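Local coordinates for alginate lyase (Chitinophaga sp. MD30, PDB 6KCW), which cleaves the polysaccharide alginate as a lyase of family 36, breaking glycosidic bonds by beta-elimination, at residues Thr115-Trp120 with Asn208-Thr213; Gly89-Phe94 with Gln131-His136; Phe96-Gly101 with Ile195-Asn200; Gly179-Ile184 with Thr189-Ala194. All blocks are in the same frame, centred on the assembly; numbering follows the deposited sequence.

The four contacts lie in one antiparallel beta-sandwich of the concanavalin clan. Interactions 1 and 2, with centres about 5 Å apart, cross the same sheet, on strands 89-92, 113-122, 128-135 and 206-215, and share a phosphate ion on its probable carbohydrate-binding face. Interaction 3, about 14 Å from interaction 1 centre to centre, joins the end of strand 94-99 in that sheet to the loop following strand 188-195. Interaction 4, a local hairpin of the other sheet, has its centre about 13 Å from that of interaction 2. Along the chain, residues 89-136 supply four segments and residues 179-213 the rest. Interaction 3 and the Ala181, Ile183 and Leu191 face of interaction 4 pack the interior, which Leu116 and Ile134 reach from the first sheet.

Interaction 1. Residues Thr115-Trp120 with Asn208-Thr213; sequences TLRMMW and NMTFHT. With PO4 (phosphate ion), chain B.
Arg117 leaves its backbone with CG opposite the carbonyl carbon (chi1 -63°) and then bends at chi3, a kink that swings the guanidinium group across to His212, whose ring is set by a similar chi1 of -68°. The two residues stand on strands 113-122 and 206-215 of one sheet in the beta-sandwich of this concanavalin-clan lyase. These strands run nearly parallel, with axes 8.3 Å apart, and strands 89-92 and 94-99 lie between them, so side chains have to make the bridge. Arg117 NH1 gives a hydrogen bond of 2.9 Å to His212 ND1, which therefore acts as the acceptor. The bond lies in both planes although ring and guanidinium are turned almost perpendicular to each other. The opposite ring nitrogen, NE2, is hydrogen-bonded to Asn63 OD1, and this pair of bonds fixes the rotation of the imidazole. Lys91, from the strand between, packs against both Arg117 and His212. Arg117 NH2 donates a nearly straight hydrogen bond to phosphate O1 at 3.2 Å. A leucine in place of the arginine would probably leave His212 ND1 without its donor and strip one positive charge from the anion site. Lower on the arginine stem, Thr210 OG1 sits 3.5 Å from Arg117 CG, while Thr210 CB lies over one face of the His212 ring.

Interaction 2. Residues Gly89-Phe94 with Gln131-His136; sequences GGKVGF and QPYIYH. With PO4 (phosphate ion), chain B.
Lys91 and Tyr133 meet by their outer ends, while their backbones stay apart: the CA atoms of Lys91 and Tyr133 are 8.5 Å from each other, since strand 113-122 runs between the two segments. The close-packed part is small. A bend at chi2 (58°) directs the otherwise extended lysine chain toward the tyrosine, and NZ of Lys91 comes to 3.7 Å from CE2 of Tyr133. It approaches the ring obliquely, as an off-centre cation-pi contact with NZ of Lys91 4.3 Å from the Tyr133 centroid. Met119, from the intervening strand, packs against both side chains. Further polar partners hold the ends in place: Lys91 NZ is hydrogen-bonded to Gly216 O, and Tyr133 OH has its firm partner in Gly144 N. A bound phosphate, probably from the crystallisation liquor, links the lysine to the tyrosine end, with Lys91 NZ donating to phosphate O3 at 2.7 Å.

The other side is looser. Tyr133 is partly exposed, and the two segments bury only 78 Å² between them. Phosphate O4 is modelled too close to Tyr135 OH to be trusted as chemistry, so the hydrogen bond that Tyr133 OH would make to this same oxygen is doubtful as well. Arg117 is a neighbour of the site. Lysine, arginine and tyrosines gathered over one sheet of the sandwich are consistent with a cleft for the acidic sugars of alginate, as in jelly-roll polysaccharide lyases.

Interaction 3. Residues Phe96-Gly101 with Ile195-Asn200; sequences FSIGEG and IRWTTN
Ile98 makes the contact with Trp197 and Thr198, and the strand leading to it is already fastened on both faces. Phe96 turns inward onto Val167 and Ile169 of strand 162-170, and the next residue, Ser97, hydrogen-bonds through OG to Asn208. At Ile98 the side chain then faces the loop 195-200. CG1 lies opposite the carbonyl carbon (chi1 -72°) and the chain beyond it is fully extended, which carries CD1 over the face of the Trp197 indole. This CH-pi contact puts Ile98 CD1 3.5 Å from the centroid of the five-membered ring of Trp197, only 12° off its normal. Ile195 CG2 covers the opposite face, so the indole is clamped between two isoleucines inside the beta-sandwich, with Ile169 and Ala181 also packed against it. The other branch, CG2 of Ile98, meets the methyl CG2 of Thr198 at 3.7 Å.

Past Ile98 the strand ends in a type II' beta turn. Gly99 takes the positive phi required at its second position, Glu100 forms the exposed corner, and Gly101 N returns a hydrogen bond of 2.9 Å to Ile98 O. At Gly101 a side chain would be crowded by Ser97 CB.

Interaction 4. Residues Gly179-Ile184 with Thr189-Ala194; sequences GRAQII and TVLDTA
Arg180 reaches across to Asp192 on the partly exposed face of a beta hairpin made by strands 179-185 and 188-195, an antiparallel pair with a classic bulge; Gln182 shares this face. Arg180 CB stands 4.2 Å from Thr193 O. Chi1 (-159°) sets CG and the turn at chi2 (91°) places CD, and Arg180 CG and CD each lie 3.7 Å from Thr193 O. Arg180 NE then forms a salt bridge of 3.0 Å to Asp192 OD1, reached on the syn side of a carboxylate nearly coplanar with the guanidinium. Beyond CZ, Arg180 NH2 adds a weak bond to Asp192 OD1 at 3.1 Å. Gln182, lying alongside Asp192, sends its NE2 to OD1 as well, again weakly, with amide and carboxylate planes close to perpendicular. Three donors thus converge on one carboxylate oxygen. A methionine in place of Arg180 would probably leave the aspartate without its charged mate in the hairpin and its carboxylate freer to turn.

The other face is largely apolar: Ala181, Ile183 and Leu191 point into the sandwich, toward Leu116 and Pro132. The backbone is regular at Ala181, whose N and O both bond to Thr193. Two residue pairs further on, the bulge sets Val190 and Leu191 together opposite Ile183, and Ile183 O accepts from both, at 2.9 Å from Val190 N and 3.2 Å from Leu191 N.

Interaction 1. Residues Thr115-Trp120 with Asn208-Thr213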
loop_
_atom_site.group_PDB
_atom_site.type_symbol
_atom_site.label_atom_id
_atom_site.label_comp_id
_atom_site.label_asym_id
_atom_site.label_seq_id
_atom_site.Cartn_x
_atom_site.Cartn_y
_atom_site.Cartn_z
ATOM N N THR A 115 3.677 7.825 5.459
ATOM C CA THR A 115 2.974 7.028 4.452
ATOM C C THR A 115 1.670 6.475 5.009
ATOM O O THR A 115 1.532 6.237 6.212
ATOM C CB THR A 115 3.781 5.833 3.933
ATOM O OG1 THR A 115 4.292 5.083 5.044
ATOM C CG2 THR A 115 4.892 6.281 3.003
ATOM N N LEU A 116 0.719 6.251 4.097
ATOM C CA LEU A 116 -0.506 5.510 4.362
ATOM C C LEU A 116 -0.397 4.250 3.503
ATOM O O LEU A 116 -0.587 4.308 2.287
ATOM C CB LEU A 116 -1.735 6.355 4.016
ATOM C CG LEU A 116 -3.128 6.118 4.632
ATOM C CD1 LEU A 116 -4.140 7.106 4.062
ATOM C CD2 LEU A 116 -3.608 4.680 4.419
ATOM N N ARG A 117 -0.053 3.122 4.124
ATOM C CA ARG A 117 -0.050 1.826 3.450
ATOM C C ARG A 117 -0.880 0.842 4.264
ATOM O O ARG A 117 -1.422 1.176 5.325
ATOM C CB ARG A 117 1.376 1.280 3.241
ATOM C CG ARG A 117 2.235 2.143 2.338
ATOM C CD ARG A 117 3.705 1.695 2.335
ATOM N NE ARG A 117 4.230 1.509 3.679
ATOM C CZ ARG A 117 5.385 0.912 3.953
ATOM N NH1 ARG A 117 6.155 0.446 2.978
ATOM N NH2 ARG A 117 5.773 0.779 5.209
ATOM N N MET A 118 -0.977 -0.388 3.754
ATOM C CA MET A 118 -1.779 -1.428 4.380
ATOM C C MET A 118 -0.987 -2.725 4.415
ATOM O O MET A 118 -0.182 -3.003 3.520
ATOM C CB MET A 118 -3.123 -1.648 3.636
ATOM C CG MET A 118 -4.104 -2.583 4.367
ATOM S SD MET A 118 -5.712 -2.790 3.559
ATOM C CE MET A 118 -5.226 -3.713 2.085
ATOM N N MET A 119 -1.229 -3.518 5.459
ATOM C CA MET A 119 -0.563 -4.798 5.632
ATOM C C MET A 119 -1.587 -5.899 5.856
ATOM O O MET A 119 -2.724 -5.648 6.257
ATOM C CB MET A 119 0.397 -4.795 6.825
ATOM C CG MET A 119 1.551 -3.845 6.717
ATOM S SD MET A 119 2.665 -4.119 8.107
ATOM C CE MET A 119 3.172 -5.831 7.932
ATOM N N TRP A 120 -1.166 -7.133 5.587
ATOM C CA TRP A 120 -1.768 -8.284 6.235
ATOM C C TRP A 120 -0.830 -8.729 7.355
ATOM O O TRP A 120 0.353 -8.376 7.375
ATOM C CB TRP A 120 -2.053 -9.412 5.234
ATOM C CG TRP A 120 -0.910 -10.313 4.978
ATOM C CD1 TRP A 120 -0.633 -11.482 5.621
ATOM C CD2 TRP A 120 0.120 -10.137 3.999
ATOM N NE1 TRP A 120 0.514 -12.043 5.112
ATOM C CE2 TRP A 120 0.998 -11.235 4.116
ATOM C CE3 TRP A 120 0.392 -9.153 3.042
ATOM C CZ2 TRP A 120 2.126 -11.381 3.304
ATOM C CZ3 TRP A 120 1.509 -9.300 2.236
ATOM C CH2 TRP A 120 2.360 -10.408 2.372
ATOM N N ASN A 208 3.436 10.755 -3.974
ATOM C CA ASN A 208 3.380 9.626 -4.876
ATOM C C ASN A 208 2.531 8.511 -4.285
ATOM O O ASN A 208 2.238 8.481 -3.086
ATOM C CB ASN A 208 4.799 9.156 -5.278
ATOM C CG ASN A 208 5.641 8.652 -4.126
ATOM O OD1 ASN A 208 5.191 7.855 -3.304
ATOM N ND2 ASN A 208 6.900 9.074 -4.101
ATOM N N MET A 209 2.096 7.619 -5.174
ATOM C CA MET A 209 1.323 6.443 -4.810
ATOM C C MET A 209 2.263 5.252 -4.611
ATOM O O MET A 209 3.127 4.981 -5.455
ATOM C CB MET A 209 0.275 6.147 -5.889
ATOM C CG MET A 209 -0.491 4.867 -5.659
ATOM S SD MET A 209 -1.594 4.404 -7.004
ATOM C CE MET A 209 -0.446 4.065 -8.330
ATOM N N THR A 210 2.110 4.562 -3.484
ATOM C CA THR A 210 2.910 3.389 -3.183
ATOM C C THR A 210 2.211 2.137 -3.684
ATOM O O THR A 210 1.004 1.969 -3.509
ATOM C CB THR A 210 3.156 3.252 -1.682
ATOM O OG1 THR A 210 1.906 3.098 -1.005
ATOM C CG2 THR A 210 3.892 4.481 -1.126
ATOM N N PHE A 211 2.982 1.256 -4.308
ATOM C CA PHE A 211 2.516 -0.071 -4.716
ATOM C C PHE A 211 3.506 -1.060 -4.117
ATOM O O PHE A 211 4.468 -1.474 -4.771
ATOM C CB PHE A 211 2.416 -0.198 -6.228
ATOM C CG PHE A 211 1.925 -1.538 -6.685
ATOM C CD1 PHE A 211 1.086 -2.294 -5.875
ATOM C CD2 PHE A 211 2.309 -2.057 -7.918
ATOM C CE1 PHE A 211 0.637 -3.536 -6.291
ATOM C CE2 PHE A 211 1.862 -3.298 -8.341
ATOM C CZ PHE A 211 1.031 -4.040 -7.524
ATOM N N HIS A 212 3.282 -1.415 -2.856
ATOM C CA HIS A 212 4.208 -2.251 -2.105
ATOM C C HIS A 212 3.584 -3.622 -1.883
ATOM O O HIS A 212 2.509 -3.727 -1.275
ATOM C CB HIS A 212 4.583 -1.593 -0.775
ATOM C CG HIS A 212 5.407 -0.352 -0.932
ATOM N ND1 HIS A 212 5.980 0.299 0.134
ATOM C CD2 HIS A 212 5.753 0.355 -2.033
ATOM C CE1 HIS A 212 6.640 1.358 -0.300
ATOM N NE2 HIS A 212 6.513 1.417 -1.611
ATOM N N THR A 213 4.246 -4.660 -2.408
ATOM C CA THR A 213 3.880 -6.059 -2.184
ATOM C C THR A 213 5.145 -6.785 -1.755
ATOM O O THR A 213 5.931 -7.214 -2.605
ATOM C CB THR A 213 3.295 -6.706 -3.425
ATOM O OG1 THR A 213 2.265 -5.868 -3.970
ATOM C CG2 THR A 213 2.706 -8.070 -3.074
HETATM P P PO4 B . 8.594 -0.867 7.758
HETATM O O1 PO4 B . 8.484 -0.631 6.273
HETATM O O2 PO4 B . 10.055 -0.987 8.133
HETATM O O3 PO4 B . 7.952 -2.179 8.150
HETATM O O4 PO4 B . 7.987 0.323 8.516
#

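Interaction 2. Residues Gly89-Phe94 with Gln131-His136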
loop_
_atom_site.group_PDB
_atom_site.type_symbol
_atom_site.label_atom_id
_atom_site.label_comp_id
_atom_site.label_asym_id
_atom_site.label_seq_id
_atom_site.Cartn_x
_atom_site.Cartn_y
_atom_site.Cartn_z
ATOM N N GLY A 89 3.437 -11.673 7.769
ATOM C CA GLY A 89 2.688 -10.583 7.187
ATOM C C GLY A 89 3.563 -9.798 6.242
ATOM O O GLY A 89 4.684 -10.187 5.931
ATOM N N GLY A 90 3.043 -8.675 5.775
ATOM C CA GLY A 90 3.798 -7.834 4.874
ATOM C C GLY A 90 2.904 -6.732 4.345
ATOM O O GLY A 90 1.756 -6.591 4.766
ATOM N N LYS A 91 3.450 -5.974 3.398
ATOM C CA LYS A 91 2.737 -4.872 2.761
ATOM C C LYS A 91 1.956 -5.371 1.538
ATOM O O LYS A 91 2.372 -6.303 0.845
ATOM C CB LYS A 91 3.721 -3.763 2.358
ATOM C CG LYS A 91 4.202 -2.833 3.497
ATOM C CD LYS A 91 4.896 -3.596 4.635
ATOM C CE LYS A 91 5.595 -2.690 5.639
ATOM N NZ LYS A 91 5.985 -3.512 6.813
ATOM N N VAL A 92 0.820 -4.726 1.271
ATOM C CA VAL A 92 -0.088 -5.146 0.206
ATOM C C VAL A 92 -0.798 -3.914 -0.343
ATOM O O VAL A 92 -1.070 -2.962 0.383
ATOM C CB VAL A 92 -1.102 -6.201 0.724
ATOM C CG1 VAL A 92 -1.972 -5.623 1.839
ATOM C CG2 VAL A 92 -1.962 -6.747 -0.409
ATOM N N GLY A 93 -1.081 -3.929 -1.642
ATOM C CA GLY A 93 -1.959 -2.940 -2.244
ATOM C C GLY A 93 -1.357 -1.548 -2.385
ATOM O O GLY A 93 -0.175 -1.314 -2.191
ATOM N N PHE A 94 -2.235 -0.609 -2.707
ATOM C CA PHE A 94 -1.860 0.728 -3.139
ATOM C C PHE A 94 -2.124 1.735 -2.031
ATOM O O PHE A 94 -3.221 1.771 -1.467
ATOM C CB PHE A 94 -2.633 1.102 -4.405
ATOM C CG PHE A 94 -2.255 0.266 -5.604
ATOM C CD1 PHE A 94 -2.810 -0.985 -5.793
ATOM C CD2 PHE A 94 -1.326 0.730 -6.523
ATOM C CE1 PHE A 94 -2.456 -1.755 -6.891
ATOM C CE2 PHE A 94 -0.967 -0.030 -7.621
ATOM C CZ PHE A 94 -1.522 -1.277 -7.807
ATOM N N GLN A 131 -4.564 -4.557 8.204
ATOM C CA GLN A 131 -4.336 -3.572 9.251
ATOM C C GLN A 131 -3.734 -2.340 8.610
ATOM O O GLN A 131 -2.857 -2.471 7.745
ATOM C CB GLN A 131 -3.410 -4.101 10.363
ATOM C CG GLN A 131 -1.906 -4.168 10.002
ATOM C CD GLN A 131 -1.011 -4.689 11.138
ATOM O OE1 GLN A 131 -1.496 -5.224 12.139
ATOM N NE2 GLN A 131 0.303 -4.523 10.981
ATOM N N PRO A 132 -4.175 -1.145 8.979
ATOM C CA PRO A 132 -3.454 0.058 8.564
ATOM C C PRO A 132 -2.006 -0.023 9.020
ATOM O O PRO A 132 -1.660 -0.741 9.961
ATOM C CB PRO A 132 -4.193 1.198 9.279
ATOM C CG PRO A 132 -5.492 0.598 9.764
ATOM C CD PRO A 132 -5.252 -0.864 9.943
ATOM N N TYR A 133 -1.153 0.734 8.336
ATOM C CA TYR A 133 0.274 0.762 8.654
ATOM C C TYR A 133 0.777 2.157 8.280
ATOM O O TYR A 133 1.256 2.379 7.168
ATOM C CB TYR A 133 1.032 -0.337 7.923
ATOM C CG TYR A 133 2.364 -0.627 8.556
ATOM C CD1 TYR A 133 2.435 -1.290 9.774
ATOM C CD2 TYR A 133 3.547 -0.218 7.959
ATOM C CE1 TYR A 133 3.632 -1.551 10.377
ATOM C CE2 TYR A 133 4.760 -0.477 8.558
ATOM C CZ TYR A 133 4.796 -1.148 9.767
ATOM O OH TYR A 133 6.000 -1.405 10.380
ATOM N N ILE A 134 0.650 3.089 9.216
ATOM C CA ILE A 134 0.796 4.511 8.932
ATOM C C ILE A 134 2.028 5.041 9.657
ATOM O O ILE A 134 2.154 4.896 10.878
ATOM C CB ILE A 134 -0.461 5.293 9.345
ATOM C CG1 ILE A 134 -1.720 4.563 8.889
ATOM C CG2 ILE A 134 -0.475 6.655 8.701
ATOM C CD1 ILE A 134 -1.726 4.282 7.429
ATOM N N TYR A 135 2.953 5.623 8.902
ATOM C CA TYR A 135 3.951 6.510 9.477
ATOM C C TYR A 135 3.371 7.913 9.399
ATOM O O TYR A 135 2.789 8.289 8.376
ATOM C CB TYR A 135 5.297 6.424 8.740
ATOM C CG TYR A 135 6.023 5.094 8.888
ATOM C CD1 TYR A 135 5.622 3.988 8.159
ATOM C CD2 TYR A 135 7.126 4.952 9.736
ATOM C CE1 TYR A 135 6.266 2.769 8.273
ATOM C CE2 TYR A 135 7.785 3.724 9.860
ATOM C CZ TYR A 135 7.342 2.633 9.122
ATOM O OH TYR A 135 7.956 1.389 9.207
ATOM N N HIS A 136 3.475 8.657 10.497
ATOM C CA HIS A 136 2.986 10.028 10.553
ATOM C C HIS A 136 3.682 10.744 11.707
ATOM O O HIS A 136 4.504 10.166 12.429
ATOM C CB HIS A 136 1.474 10.065 10.708
ATOM C CG HIS A 136 0.986 9.318 11.906
ATOM N ND1 HIS A 136 0.462 9.949 13.013
ATOM C CD2 HIS A 136 0.946 7.991 12.173
ATOM C CE1 HIS A 136 0.118 9.042 13.910
ATOM N NE2 HIS A 136 0.400 7.847 13.426
HETATM P P PO4 B . 8.594 -0.867 7.758
HETATM O O1 PO4 B . 8.484 -0.631 6.273
HETATM O O2 PO4 B . 10.055 -0.987 8.133
HETATM O O3 PO4 B . 7.952 -2.179 8.150
HETATM O O4 PO4 B . 7.987 0.323 8.516
#

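Interaction 3. Residues Phe96-Gly101 with Ile195-Asn200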
loop_
_atom_site.group_PDB
_atom_site.type_symbol
_atom_site.label_atom_id
_atom_site.label_comp_id
_atom_site.label_asym_id
_atom_site.label_seq_id
_atom_site.Cartn_x
_atom_site.Cartn_y
_atom_site.Cartn_z
ATOM N N PHE A 96 -0.287 5.774 -0.247
ATOM C CA PHE A 96 0.207 7.107 -0.556
ATOM C C PHE A 96 1.364 7.443 0.362
ATOM O O PHE A 96 1.510 6.870 1.445
ATOM C CB PHE A 96 -0.890 8.172 -0.412
ATOM C CG PHE A 96 -2.017 8.021 -1.404
ATOM C CD1 PHE A 96 -1.859 8.438 -2.718
ATOM C CD2 PHE A 96 -3.231 7.467 -1.023
ATOM C CE1 PHE A 96 -2.894 8.302 -3.637
ATOM C CE2 PHE A 96 -4.275 7.336 -1.936
ATOM C CZ PHE A 96 -4.107 7.759 -3.241
ATOM N N SER A 97 2.180 8.399 -0.087
ATOM C CA SER A 97 3.304 8.904 0.680
ATOM C C SER A 97 3.315 10.424 0.637
ATOM O O SER A 97 3.326 11.020 -0.443
ATOM C CB SER A 97 4.616 8.396 0.122
ATOM O OG SER A 97 4.870 9.137 -1.049
ATOM N N ILE A 98 3.379 11.043 1.808
ATOM C CA ILE A 98 3.464 12.491 1.949
ATOM C C ILE A 98 4.903 12.872 2.269
ATOM O O ILE A 98 5.589 12.168 3.021
ATOM C CB ILE A 98 2.489 12.984 3.038
ATOM C CG1 ILE A 98 1.052 12.882 2.530
ATOM C CG2 ILE A 98 2.811 14.401 3.466
ATOM C CD1 ILE A 98 0.010 13.343 3.535
ATOM N N GLY A 99 5.370 13.975 1.675
ATOM C CA GLY A 99 6.705 14.494 1.956
ATOM C C GLY A 99 7.814 13.502 1.662
ATOM O O GLY A 99 7.894 12.915 0.578
ATOM N N GLU A 100 8.701 13.322 2.646
ATOM C CA GLU A 100 9.798 12.360 2.553
ATOM C C GLU A 100 9.306 10.912 2.528
ATOM O O GLU A 100 10.127 10.003 2.374
ATOM C CB GLU A 100 10.792 12.570 3.722
ATOM C CG GLU A 100 11.848 13.678 3.495
ATOM C CD GLU A 100 12.769 13.959 4.710
ATOM O OE1 GLU A 100 13.295 15.094 4.771
ATOM O OE2 GLU A 100 12.976 13.080 5.596
ATOM N N GLY A 101 7.998 10.679 2.687
ATOM C CA GLY A 101 7.426 9.338 2.645
ATOM C C GLY A 101 7.982 8.357 3.663
ATOM O O GLY A 101 8.438 7.271 3.298
ATOM N N ILE A 195 -5.586 13.272 11.508
ATOM C CA ILE A 195 -4.185 12.910 11.678
ATOM C C ILE A 195 -3.327 14.123 11.373
ATOM O O ILE A 195 -3.735 15.028 10.643
ATOM C CB ILE A 195 -3.820 11.714 10.761
ATOM C CG1 ILE A 195 -2.554 11.008 11.236
ATOM C CG2 ILE A 195 -3.648 12.180 9.335
ATOM C CD1 ILE A 195 -2.126 9.857 10.330
ATOM N N ARG A 196 -2.128 14.145 11.946
ATOM C CA ARG A 196 -1.084 15.092 11.591
ATOM C C ARG A 196 -0.017 14.311 10.843
ATOM O O ARG A 196 0.548 13.358 11.391
ATOM C CB ARG A 196 -0.535 15.767 12.850
ATOM C CG ARG A 196 0.671 16.686 12.662
ATOM C CD ARG A 196 0.819 17.618 13.863
ATOM N NE ARG A 196 0.972 16.882 15.115
ATOM C CZ ARG A 196 1.382 17.425 16.265
ATOM N NH1 ARG A 196 1.686 18.723 16.340
ATOM N NH2 ARG A 196 1.505 16.663 17.346
ATOM N N TRP A 197 0.210 14.668 9.574
ATOM C CA TRP A 197 1.234 14.013 8.767
ATOM C C TRP A 197 2.596 14.662 8.934
ATOM O O TRP A 197 3.607 13.963 9.060
ATOM C CB TRP A 197 0.878 14.047 7.279
ATOM C CG TRP A 197 -0.355 13.309 6.932
ATOM C CD1 TRP A 197 -1.556 13.846 6.642
ATOM C CD2 TRP A 197 -0.506 11.886 6.829
ATOM N NE1 TRP A 197 -2.460 12.853 6.369
ATOM C CE2 TRP A 197 -1.838 11.638 6.474
ATOM C CE3 TRP A 197 0.362 10.802 7.003
ATOM C CZ2 TRP A 197 -2.340 10.346 6.288
ATOM C CZ3 TRP A 197 -0.131 9.526 6.825
ATOM C CH2 TRP A 197 -1.475 9.307 6.471
ATOM N N THR A 198 2.630 15.992 8.916
ATOM C CA THR A 198 3.865 16.752 8.850
ATOM C C THR A 198 3.755 17.965 9.764
ATOM O O THR A 198 2.652 18.445 10.062
ATOM C CB THR A 198 4.143 17.211 7.408
ATOM O OG1 THR A 198 3.046 18.005 6.947
ATOM C CG2 THR A 198 4.279 16.018 6.466
ATOM N N THR A 199 4.913 18.462 10.220
ATOM C CA THR A 199 4.978 19.808 10.768
ATOM C C THR A 199 5.753 20.770 9.878
ATOM O O THR A 199 5.708 21.984 10.118
ATOM C CB THR A 199 5.571 19.805 12.187
ATOM O OG1 THR A 199 6.708 18.938 12.249
ATOM C CG2 THR A 199 4.520 19.339 13.198
ATOM N N ASN A 200 6.418 20.266 8.842
ATOM C CA ASN A 200 7.089 21.078 7.831
ATOM C C ASN A 200 6.171 21.210 6.619
ATOM O O ASN A 200 5.934 20.224 5.911
ATOM C CB ASN A 200 8.412 20.431 7.431
ATOM C CG ASN A 200 9.072 21.121 6.253
ATOM O OD1 ASN A 200 8.888 22.312 6.021
ATOM N ND2 ASN A 200 9.856 20.359 5.490
#

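Interaction 4. Residues Gly179-Ile184 with Thr189-Ala194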
loop_
_atom_site.group_PDB
_atom_site.type_symbol
_atom_site.label_atom_id
_atom_site.label_comp_id
_atom_site.label_asym_id
_atom_site.label_seq_id
_atom_site.Cartn_x
_atom_site.Cartn_y
_atom_site.Cartn_z
ATOM N N GLY A 179 -5.272 16.804 9.013
ATOM C CA GLY A 179 -5.173 15.849 7.931
ATOM C C GLY A 179 -6.179 14.726 8.090
ATOM O O GLY A 179 -7.086 14.773 8.920
ATOM N N ARG A 180 -6.004 13.684 7.280
ATOM C CA ARG A 180 -6.920 12.553 7.334
ATOM C C ARG A 180 -6.241 11.315 6.773
ATOM O O ARG A 180 -5.556 11.392 5.751
ATOM C CB ARG A 180 -8.203 12.835 6.536
ATOM C CG ARG A 180 -9.374 11.962 6.931
ATOM C CD ARG A 180 -10.215 12.639 8.037
ATOM N NE ARG A 180 -11.501 11.956 8.189
ATOM C CZ ARG A 180 -12.662 12.419 7.731
ATOM N NH1 ARG A 180 -12.714 13.591 7.110
ATOM N NH2 ARG A 180 -13.777 11.722 7.918
ATOM N N ALA A 181 -6.467 10.171 7.423
ATOM C CA ALA A 181 -6.070 8.869 6.888
ATOM C C ALA A 181 -7.259 7.920 6.968
ATOM O O ALA A 181 -7.817 7.719 8.050
ATOM C CB ALA A 181 -4.871 8.299 7.661
ATOM N N GLN A 182 -7.642 7.324 5.842
ATOM C CA GLN A 182 -8.832 6.483 5.814
ATOM C C GLN A 182 -8.593 5.237 4.976
ATOM O O GLN A 182 -8.045 5.319 3.872
ATOM C CB GLN A 182 -10.035 7.255 5.264
ATOM C CG GLN A 182 -11.320 6.432 5.109
ATOM C CD GLN A 182 -12.461 7.233 4.488
ATOM O OE1 GLN A 182 -12.793 7.062 3.312
ATOM N NE2 GLN A 182 -13.062 8.111 5.278
ATOM N N ILE A 183 -9.030 4.087 5.500
ATOM C CA ILE A 183 -9.049 2.820 4.769
ATOM C C ILE A 183 -10.431 2.190 4.890
ATOM O O ILE A 183 -10.925 1.981 6.002
ATOM C CB ILE A 183 -7.991 1.837 5.295
ATOM C CG1 ILE A 183 -6.580 2.399 5.096
ATOM C CG2 ILE A 183 -8.151 0.476 4.597
ATOM C CD1 ILE A 183 -5.530 1.612 5.802
ATOM N N ILE A 184 -11.035 1.856 3.751
ATOM C CA ILE A 184 -12.359 1.233 3.695
ATOM C C ILE A 184 -12.227 -0.075 2.926
ATOM O O ILE A 184 -11.751 -0.081 1.785
ATOM C CB ILE A 184 -13.403 2.150 3.025
ATOM C CG1 ILE A 184 -13.313 3.584 3.557
ATOM C CG2 ILE A 184 -14.814 1.600 3.238
ATOM C CD1 ILE A 184 -13.854 3.766 4.969
ATOM N N THR A 189 -15.593 0.536 7.376
ATOM C CA THR A 189 -14.510 1.397 7.843
ATOM C C THR A 189 -13.475 0.593 8.632
ATOM O O THR A 189 -13.802 -0.071 9.620
ATOM C CB THR A 189 -15.062 2.531 8.707
ATOM O OG1 THR A 189 -15.842 3.413 7.894
ATOM C CG2 THR A 189 -13.938 3.343 9.365
ATOM N N VAL A 190 -12.224 0.656 8.196
ATOM C CA VAL A 190 -11.142 0.036 8.950
ATOM C C VAL A 190 -10.501 1.127 9.784
ATOM O O VAL A 190 -10.414 1.027 11.015
ATOM C CB VAL A 190 -10.112 -0.638 8.027
ATOM C CG1 VAL A 190 -9.092 -1.412 8.848
ATOM C CG2 VAL A 190 -10.818 -1.552 7.045
ATOM N N LEU A 191 -10.055 2.181 9.114
ATOM C CA LEU A 191 -9.465 3.340 9.761
ATOM C C LEU A 191 -10.054 4.577 9.113
ATOM O O LEU A 191 -10.054 4.687 7.883
ATOM C CB LEU A 191 -7.941 3.347 9.625
ATOM C CG LEU A 191 -7.250 4.609 10.143
ATOM C CD1 LEU A 191 -7.264 4.629 11.665
ATOM C CD2 LEU A 191 -5.821 4.729 9.609
ATOM N N ASP A 192 -10.558 5.502 9.936
ATOM C CA ASP A 192 -11.018 6.800 9.438
ATOM C C ASP A 192 -10.753 7.807 10.556
ATOM O O ASP A 192 -11.614 8.056 11.401
ATOM C CB ASP A 192 -12.489 6.763 9.031
ATOM C CG ASP A 192 -13.044 8.144 8.688
ATOM O OD1 ASP A 192 -12.265 9.021 8.256
ATOM O OD2 ASP A 192 -14.268 8.360 8.863
ATOM N N THR A 193 -9.545 8.363 10.563
ATOM C CA THR A 193 -9.107 9.236 11.639
ATOM C C THR A 193 -8.546 10.539 11.092
ATOM O O THR A 193 -7.932 10.573 10.019
ATOM C CB THR A 193 -8.026 8.588 12.508
ATOM O OG1 THR A 193 -7.584 9.540 13.490
ATOM C CG2 THR A 193 -6.840 8.200 11.658
ATOM N N ALA A 194 -8.742 11.611 11.852
ATOM C CA ALA A 194 -7.968 12.802 11.589
ATOM C C ALA A 194 -6.548 12.548 12.077
ATOM O O ALA A 194 -6.309 11.688 12.929
ATOM C CB ALA A 194 -8.606 14.018 12.263
#